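Local coordinates for protein uracil-dna glycosylase (Deinococcus radiodurans, PDB 4UQM) that belongs to the uracil-DNA glycosylase superfamily, an alpha/beta fold built on a four-stranded parallel sheet, and is bound here to DNA, at residues A[106-119]-A[207-221]. The protein carries 1 engineered substitution. Sequence-based numbering, arbitrary orientation. Where two conformers were deposited one is given.
With nucleotides of chain B; nucleotides of chain C.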
loop_
_atom_site.group_PDB
_atom_site.type_symbol
_atom_site.label_atom_id
_atom_site.label_comp_id
_atom_site.label_asym_id
_atom_site.label_seq_id
_atom_site.Cartn_x
_atom_site.Cartn_y
_atom_site.Cartn_z
ATOM N N PRO A 106 1.025 -15.200 -5.613
ATOM C CA PRO A 106 -0.024 -15.803 -4.777
ATOM C C PRO A 106 -0.912 -14.840 -4.003
ATOM O O PRO A 106 -2.139 -15.051 -3.932
ATOM C CB PRO A 106 0.762 -16.737 -3.823
ATOM C CG PRO A 106 1.979 -17.068 -4.628
ATOM C CD PRO A 106 2.330 -15.871 -5.458
ATOM N N SER A 107 -0.345 -13.798 -3.388
ATOM C CA SER A 107 -1.177 -12.871 -2.663
ATOM C C SER A 107 -2.224 -12.231 -3.549
ATOM O O SER A 107 -3.385 -12.026 -3.127
ATOM C CB SER A 107 -0.316 -11.783 -1.996
ATOM O OG SER A 107 0.549 -12.352 -0.986
ATOM N N LEU A 108 -1.783 -11.805 -4.724
ATOM C CA LEU A 108 -2.681 -11.139 -5.645
ATOM C C LEU A 108 -3.692 -12.132 -6.242
ATOM O O LEU A 108 -4.856 -11.777 -6.448
ATOM C CB LEU A 108 -1.913 -10.378 -6.725
ATOM C CG LEU A 108 -2.758 -9.494 -7.674
ATOM C CD1 LEU A 108 -3.638 -8.497 -6.924
ATOM C CD2 LEU A 108 -1.895 -8.796 -8.718
ATOM N N ARG A 109 -3.281 -13.379 -6.473
ATOM C CA ARG A 109 -4.255 -14.416 -6.853
ATOM C C ARG A 109 -5.335 -14.512 -5.827
ATOM O O ARG A 109 -6.492 -14.688 -6.177
ATOM C CB ARG A 109 -3.601 -15.768 -6.995
ATOM C CG ARG A 109 -2.659 -15.798 -8.138
ATOM C CD ARG A 109 -2.242 -17.173 -8.497
ATOM N NE ARG A 109 -1.177 -16.993 -9.434
ATOM C CZ ARG A 109 -1.349 -16.762 -10.719
ATOM N NH1 ARG A 109 -2.589 -16.738 -11.281
ATOM N NH2 ARG A 109 -0.259 -16.605 -11.434
ATOM N N ASN A 110 -4.957 -14.414 -4.545
ATOM C CA ASN A 110 -5.962 -14.498 -3.484
ATOM C C ASN A 110 -6.826 -13.249 -3.428
ATOM O O ASN A 110 -8.032 -13.361 -3.215
ATOM C CB ASN A 110 -5.279 -14.766 -2.154
ATOM C CG ASN A 110 -4.841 -16.205 -2.017
ATOM O OD1 ASN A 110 -5.272 -17.075 -2.771
ATOM N ND2 ASN A 110 -4.028 -16.486 -1.011
ATOM N N ILE A 111 -6.249 -12.064 -3.602
ATOM C CA ILE A 111 -7.022 -10.861 -3.753
ATOM C C ILE A 111 -8.077 -11.030 -4.862
ATOM O O ILE A 111 -9.251 -10.640 -4.708
ATOM C CB ILE A 111 -6.110 -9.633 -3.987
ATOM C CG1 ILE A 111 -5.416 -9.217 -2.679
ATOM C CG2 ILE A 111 -6.869 -8.432 -4.557
ATOM C CD1 ILE A 111 -4.198 -8.354 -2.930
ATOM N N TYR A 112 -7.633 -11.518 -6.016
ATOM C CA TYR A 112 -8.557 -11.774 -7.152
ATOM C C TYR A 112 -9.666 -12.778 -6.786
ATOM O O TYR A 112 -10.830 -12.593 -7.180
ATOM C CB TYR A 112 -7.807 -12.246 -8.379
ATOM C CG TYR A 112 -6.974 -11.211 -9.134
ATOM C CD1 TYR A 112 -7.000 -9.841 -8.806
ATOM C CD2 TYR A 112 -6.115 -11.604 -10.158
ATOM C CE1 TYR A 112 -6.262 -8.933 -9.490
ATOM C CE2 TYR A 112 -5.350 -10.679 -10.870
ATOM C CZ TYR A 112 -5.427 -9.335 -10.540
ATOM O OH TYR A 112 -4.673 -8.437 -11.232
ATOM N N LYS A 113 -9.338 -13.816 -6.018
ATOM C CA LYS A 113 -10.347 -14.819 -5.592
ATOM C C LYS A 113 -11.391 -14.154 -4.730
ATOM O O LYS A 113 -12.605 -14.377 -4.900
ATOM C CB LYS A 113 -9.705 -16.014 -4.826
ATOM C CG LYS A 113 -8.934 -16.994 -5.690
ATOM C CD LYS A 113 -8.255 -18.100 -4.869
ATOM C CE LYS A 113 -6.824 -18.334 -5.282
ATOM N NZ LYS A 113 -6.130 -19.375 -4.475
ATOM N N GLU A 114 -10.955 -13.328 -3.788
ATOM C CA GLU A 114 -11.860 -12.660 -2.899
ATOM C C GLU A 114 -12.738 -11.629 -3.660
ATOM O O GLU A 114 -13.964 -11.542 -3.434
ATOM C CB GLU A 114 -11.090 -12.019 -1.746
ATOM C CG GLU A 114 -11.977 -11.295 -0.743
ATOM C CD GLU A 114 -12.868 -12.189 0.075
ATOM O OE1 GLU A 114 -12.620 -13.409 0.146
ATOM O OE2 GLU A 114 -13.832 -11.637 0.698
ATOM N N LEU A 115 -12.135 -10.857 -4.562
ATOM C CA LEU A 115 -12.894 -9.930 -5.451
ATOM C C LEU A 115 -13.943 -10.647 -6.276
ATOM O O LEU A 115 -15.058 -10.157 -6.410
ATOM C CB LEU A 115 -11.915 -9.205 -6.376
ATOM C CG LEU A 115 -11.301 -7.929 -5.816
ATOM C CD1 LEU A 115 -10.119 -7.490 -6.656
ATOM C CD2 LEU A 115 -12.356 -6.798 -5.756
ATOM N N THR A 116 -13.594 -11.821 -6.805
ATOM C CA THR A 116 -14.515 -12.609 -7.622
ATOM C C THR A 116 -15.751 -12.978 -6.800
ATOM O O THR A 116 -16.857 -12.907 -7.323
ATOM C CB THR A 116 -13.800 -13.853 -8.169
ATOM O OG1 THR A 116 -12.770 -13.423 -9.065
ATOM C CG2 THR A 116 -14.760 -14.801 -8.940
ATOM N N GLU A 117 -15.596 -13.267 -5.510
ATOM C CA GLU A 117 -16.730 -13.589 -4.685
ATOM C C GLU A 117 -17.435 -12.361 -4.123
ATOM O O GLU A 117 -18.638 -12.404 -3.918
ATOM C CB GLU A 117 -16.301 -14.499 -3.539
ATOM C CG GLU A 117 -15.728 -15.828 -3.970
ATOM C CD GLU A 117 -16.589 -16.604 -4.972
ATOM O OE1 GLU A 117 -17.775 -16.874 -4.695
ATOM O OE2 GLU A 117 -16.080 -16.933 -6.083
ATOM N N ASP A 118 -16.689 -11.288 -3.869
ATOM C CA ASP A 118 -17.181 -10.175 -3.114
ATOM C C ASP A 118 -17.936 -9.142 -3.991
ATOM O O ASP A 118 -18.860 -8.485 -3.520
ATOM C CB ASP A 118 -15.980 -9.488 -2.435
ATOM C CG ASP A 118 -16.373 -8.409 -1.459
ATOM O OD1 ASP A 118 -17.508 -8.478 -0.900
ATOM O OD2 ASP A 118 -15.535 -7.483 -1.234
ATOM N N ILE A 119 -17.438 -8.927 -5.201
ATOM C CA ILE A 119 -17.958 -7.916 -6.124
ATOM C C ILE A 119 -18.541 -8.655 -7.337
ATOM O O ILE A 119 -17.819 -9.063 -8.239
ATOM C CB ILE A 119 -16.807 -6.956 -6.582
ATOM C CG1 ILE A 119 -16.150 -6.210 -5.402
ATOM C CG2 ILE A 119 -17.277 -5.971 -7.669
ATOM C CD1 ILE A 119 -17.030 -5.211 -4.715
ATOM N N PRO A 207 -3.416 -11.271 2.590
ATOM C CA PRO A 207 -3.892 -12.222 1.559
ATOM C C PRO A 207 -2.861 -13.286 1.070
ATOM O O PRO A 207 -3.183 -14.134 0.261
ATOM C CB PRO A 207 -4.236 -11.308 0.392
ATOM C CG PRO A 207 -3.389 -10.053 0.589
ATOM C CD PRO A 207 -3.366 -9.886 2.092
ATOM N N SER A 208 -1.633 -13.286 1.593
ATOM C CA SER A 208 -0.693 -14.347 1.332
ATOM C C SER A 208 -1.346 -15.697 1.565
ATOM O O SER A 208 -2.123 -15.863 2.520
ATOM C CB SER A 208 0.498 -14.249 2.305
ATOM O OG SER A 208 1.361 -15.353 2.096
ATOM N N PRO A 209 -0.998 -16.707 0.770
ATOM C CA PRO A 209 -1.514 -18.065 1.038
ATOM C C PRO A 209 -1.164 -18.530 2.470
ATOM O O PRO A 209 -1.923 -19.320 3.031
ATOM C CB PRO A 209 -0.866 -18.887 -0.061
ATOM C CG PRO A 209 0.296 -18.123 -0.483
ATOM C CD PRO A 209 -0.123 -16.690 -0.417
ATOM N N LEU A 210 -0.073 -18.023 3.079
ATOM C CA LEU A 210 0.312 -18.443 4.429
ATOM C C LEU A 210 -0.576 -17.854 5.525
ATOM O O LEU A 210 -0.438 -18.277 6.690
ATOM C CB LEU A 210 1.732 -18.028 4.745
ATOM C CG LEU A 210 2.814 -18.506 3.777
ATOM C CD1 LEU A 210 4.181 -17.987 4.223
ATOM C CD2 LEU A 210 2.774 -19.992 3.611
ATOM N N SER A 211 -1.464 -16.932 5.184
ATOM C CA SER A 211 -2.449 -16.389 6.096
ATOM C C SER A 211 -3.859 -16.352 5.514
ATOM O O SER A 211 -4.749 -15.680 6.078
ATOM C CB SER A 211 -2.014 -14.990 6.490
ATOM O OG SER A 211 -1.647 -14.216 5.341
ATOM N N GLU A 212 -4.081 -17.035 4.388
ATOM C CA GLU A 212 -5.310 -16.814 3.636
ATOM C C GLU A 212 -6.576 -17.165 4.396
ATOM O O GLU A 212 -7.629 -16.552 4.136
ATOM C CB GLU A 212 -5.270 -17.490 2.262
ATOM C CG GLU A 212 -5.296 -19.005 2.376
ATOM C CD GLU A 212 -5.169 -19.740 1.056
ATOM O OE1 GLU A 212 -4.561 -19.226 0.120
ATOM O OE2 GLU A 212 -5.705 -20.866 0.975
ATOM N N GLN A 213 -6.496 -18.106 5.355
ATOM C CA GLN A 213 -7.673 -18.395 6.178
ATOM C C GLN A 213 -8.187 -17.170 6.958
ATOM O O GLN A 213 -9.359 -17.128 7.341
ATOM C CB GLN A 213 -7.382 -19.529 7.166
ATOM C CG GLN A 213 -6.356 -19.216 8.263
ATOM C CD GLN A 213 -6.095 -20.372 9.202
ATOM O OE1 GLN A 213 -4.957 -20.632 9.581
ATOM N NE2 GLN A 213 -7.138 -21.072 9.578
ATOM N N TYR A 214 -7.286 -16.209 7.216
ATOM C CA TYR A 214 -7.625 -14.971 7.932
ATOM C C TYR A 214 -8.063 -13.816 7.014
ATOM O O TYR A 214 -8.349 -12.721 7.485
ATOM C CB TYR A 214 -6.462 -14.554 8.800
ATOM C CG TYR A 214 -6.021 -15.569 9.808
ATOM C CD1 TYR A 214 -6.772 -15.790 10.959
ATOM C CD2 TYR A 214 -4.829 -16.267 9.662
ATOM C CE1 TYR A 214 -6.367 -16.734 11.914
ATOM C CE2 TYR A 214 -4.424 -17.204 10.591
ATOM C CZ TYR A 214 -5.166 -17.425 11.727
ATOM O OH TYR A 214 -4.729 -18.340 12.693
ATOM N N PHE A 215 -8.035 -14.069 5.704
ATOM C CA PHE A 215 -8.374 -13.080 4.666
ATOM C C PHE A 215 -9.656 -13.419 3.893
ATOM O O PHE A 215 -10.527 -12.556 3.714
ATOM C CB PHE A 215 -7.199 -12.974 3.688
ATOM C CG PHE A 215 -7.501 -12.140 2.467
ATOM C CD1 PHE A 215 -7.542 -10.761 2.557
ATOM C CD2 PHE A 215 -7.739 -12.726 1.219
ATOM C CE1 PHE A 215 -7.812 -9.975 1.433
ATOM C CE2 PHE A 215 -8.055 -11.954 0.092
ATOM C CZ PHE A 215 -8.085 -10.591 0.225
ATOM N N PHE A 216 -9.773 -14.677 3.451
ATOM C CA PHE A 216 -10.949 -15.050 2.677
ATOM C C PHE A 216 -12.233 -14.833 3.447
ATOM O O PHE A 216 -12.309 -15.125 4.630
ATOM C CB PHE A 216 -10.858 -16.489 2.242
ATOM C CG PHE A 216 -9.833 -16.769 1.189
ATOM C CD1 PHE A 216 -9.566 -15.870 0.137
ATOM C CD2 PHE A 216 -9.178 -17.987 1.219
ATOM C CE1 PHE A 216 -8.630 -16.192 -0.840
ATOM C CE2 PHE A 216 -8.268 -18.315 0.218
ATOM C CZ PHE A 216 -7.981 -17.408 -0.785
ATOM N N GLY A 217 -13.234 -14.309 2.747
ATOM C CA GLY A 217 -14.579 -14.110 3.352
ATOM C C GLY A 217 -14.750 -12.806 4.113
ATOM O O GLY A 217 -15.861 -12.489 4.610
ATOM N N THR A 218 -13.709 -11.965 4.147
ATOM C CA THR A 218 -13.791 -10.730 4.888
ATOM C C THR A 218 -14.429 -9.580 4.079
ATOM O O THR A 218 -14.754 -8.529 4.646
ATOM C CB THR A 218 -12.416 -10.304 5.414
ATOM O OG1 THR A 218 -11.490 -10.186 4.326
ATOM C CG2 THR A 218 -11.926 -11.355 6.439
ATOM N N ARG A 219 -14.633 -9.790 2.780
ATOM C CA ARG A 219 -15.395 -8.825 1.933
ATOM C C ARG A 219 -14.964 -7.379 2.041
ATOM O O ARG A 219 -15.786 -6.505 2.188
ATOM C CB ARG A 219 -16.879 -8.955 2.276
ATOM C CG ARG A 219 -17.406 -10.343 1.969
ATOM C CD ARG A 219 -18.931 -10.374 1.806
ATOM N NE ARG A 219 -19.280 -9.758 0.517
ATOM C CZ ARG A 219 -20.477 -9.476 0.031
ATOM N NH1 ARG A 219 -21.591 -9.792 0.672
ATOM N NH2 ARG A 219 -20.543 -8.873 -1.151
ATOM N N PRO A 220 -13.669 -7.108 1.912
ATOM C CA PRO A 220 -13.221 -5.744 2.162
ATOM C C PRO A 220 -13.647 -4.783 1.021
ATOM O O PRO A 220 -13.753 -3.583 1.224
ATOM C CB PRO A 220 -11.711 -5.906 2.240
ATOM C CG PRO A 220 -11.414 -7.078 1.359
ATOM C CD PRO A 220 -12.545 -8.017 1.598
ATOM N N PHE A 221 -13.812 -5.318 -0.176
ATOM C CA PHE A 221 -14.006 -4.503 -1.402
ATOM C C PHE A 221 -15.436 -3.940 -1.429
ATOM O O PHE A 221 -15.655 -2.720 -1.643
ATOM C CB PHE A 221 -13.623 -5.308 -2.640
ATOM C CG PHE A 221 -12.259 -5.943 -2.538
ATOM C CD1 PHE A 221 -11.090 -5.156 -2.599
ATOM C CD2 PHE A 221 -12.142 -7.292 -2.285
ATOM C CE1 PHE A 221 -9.831 -5.716 -2.446
ATOM C CE2 PHE A 221 -10.854 -7.868 -2.141
ATOM C CZ PHE A 221 -9.722 -7.054 -2.195
ATOM P P DG B 10 4.269 -13.726 3.764
ATOM O OP1 DG B 10 5.112 -14.155 4.865
ATOM O OP2 DG B 10 4.108 -14.557 2.640
ATOM O "O5'" DG B 10 2.820 -13.320 4.279
ATOM C "C5'" DG B 10 2.600 -12.722 5.527
ATOM C "C4'" DG B 10 1.443 -13.399 6.219
ATOM O "O4'" DG B 10 1.757 -14.800 6.303
ATOM C "C3'" DG B 10 1.204 -12.922 7.643
ATOM O "O3'" DG B 10 -0.198 -12.788 7.868
ATOM C "C2'" DG B 10 1.845 -14.013 8.487
ATOM C "C1'" DG B 10 1.691 -15.247 7.631
ATOM N N9 DG B 10 2.730 -16.261 7.826
ATOM C C8 DG B 10 4.036 -16.193 7.422
ATOM N N7 DG B 10 4.732 -17.243 7.751
ATOM C C5 DG B 10 3.832 -18.051 8.424
ATOM C C6 DG B 10 4.017 -19.313 9.039
ATOM O O6 DG B 10 5.039 -19.981 9.115
ATOM N N1 DG B 10 2.842 -19.778 9.610
ATOM C C2 DG B 10 1.645 -19.115 9.592
ATOM N N2 DG B 10 0.621 -19.724 10.187
ATOM N N3 DG B 10 1.467 -17.929 9.044
ATOM C C4 DG B 10 2.593 -17.462 8.479
ATOM P P DA B 8 9.339 -17.240 -2.146
ATOM O OP1 DA B 8 10.255 -17.311 -3.312
ATOM O OP2 DA B 8 9.712 -16.590 -0.858
ATOM O "O5'" DA B 8 7.847 -16.862 -2.561
ATOM C "C5'" DA B 8 6.953 -16.506 -1.511
ATOM C "C4'" DA B 8 5.517 -16.640 -1.956
ATOM O "O4'" DA B 8 5.108 -18.028 -1.914
ATOM C "C3'" DA B 8 4.566 -15.888 -1.035
ATOM O "O3'" DA B 8 3.485 -15.314 -1.755
ATOM C "C2'" DA B 8 4.028 -16.950 -0.103
ATOM C "C1'" DA B 8 4.116 -18.228 -0.919
ATOM N N9 DA B 8 4.498 -19.390 -0.115
ATOM C C8 DA B 8 3.909 -20.631 -0.129
ATOM N N7 DA B 8 4.423 -21.467 0.740
ATOM C C5 DA B 8 5.403 -20.724 1.382
ATOM C C6 DA B 8 6.292 -21.033 2.427
ATOM N N6 DA B 8 6.358 -22.234 3.011
ATOM N N1 DA B 8 7.148 -20.068 2.833
ATOM C C2 DA B 8 7.070 -18.860 2.257
ATOM N N3 DA B 8 6.270 -18.447 1.274
ATOM C C4 DA B 8 5.448 -19.437 0.879
ATOM P P DT C 10 -3.437 -24.277 4.105
ATOM O OP1 DT C 10 -4.873 -24.216 3.703
ATOM O OP2 DT C 10 -2.834 -25.599 4.487
ATOM O "O5'" DT C 10 -2.575 -23.636 2.933
ATOM C "C5'" DT C 10 -3.033 -22.518 2.158
ATOM C "C4'" DT C 10 -2.372 -22.573 0.802
ATOM O "O4'" DT C 10 -0.968 -22.860 1.008
ATOM C "C3'" DT C 10 -2.915 -23.679 -0.104
ATOM O "O3'" DT C 10 -3.395 -23.211 -1.347
ATOM C "C2'" DT C 10 -1.693 -24.415 -0.607
ATOM C "C1'" DT C 10 -0.580 -24.059 0.352
ATOM N N1 DT C 10 -0.225 -25.071 1.377
ATOM C C2 DT C 10 -1.159 -25.990 1.818
ATOM O O2 DT C 10 -2.321 -25.997 1.451
ATOM N N3 DT C 10 -0.685 -26.891 2.738
ATOM C C4 DT C 10 0.598 -26.972 3.245
ATOM O O4 DT C 10 0.870 -27.827 4.084
ATOM C C5 DT C 10 1.532 -26.001 2.716
ATOM C C7 DT C 10 2.948 -26.017 3.200
ATOM C C6 DT C 10 1.081 -25.116 1.818
HETATM O O HOH W 1 -3.534 -19.841 -2.442
#
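E114 turns its carboxylate into the loop 215-219, each oxygen taking a different backbone N-H. G217 N meets E114 OE1 on its syn side at 2.8 Å, almost straight at 172°, and R219 N meets E114 OE2 on the anti side at 2.9 Å. CG of E114 lies anti to the backbone N (chi1 -179°), and the bend at chi2 brings the carboxylate to the type II turn F215-T218. E114 CB rests against F215 CE2. One turn of helix further on, D118 is gripped side-on by R219: R219 NE reaches D118 OD1 at 2.6 Å in a salt bridge near the guanidinium plane, while NH2 takes the backbone O of D118 on a lone pair. OD2 accepts a weak bond from F221 N in the first turn of helix 220-230, and S222 adds a bond to OD1. F221 is a knob among I111, E114, L115 and D118; L115 CD2 makes a CH-pi contact over one ring face, 3.7 Å from the centroid, and P220 CG lies over the other.

In this UDG-like alpha/beta fold, helix 106-118 is joined to the loop that follows strand 200-204, whose residues 208-213 lie against the DNA. There N110 swings its amide across E212. N110 ND2 gives P207 O a bond of 2.8 Å in the amide plane and E212 OE1 a more bent one, the amide and carboxylate planes 67° apart. K113 NZ holds N110 OD1. P106 CB packs on P209 CD (3.5 Å), beside S208, whose OG donates to OP2 of DG10 of chain B at 2.9 Å and accepts from L210 N in an ST turn.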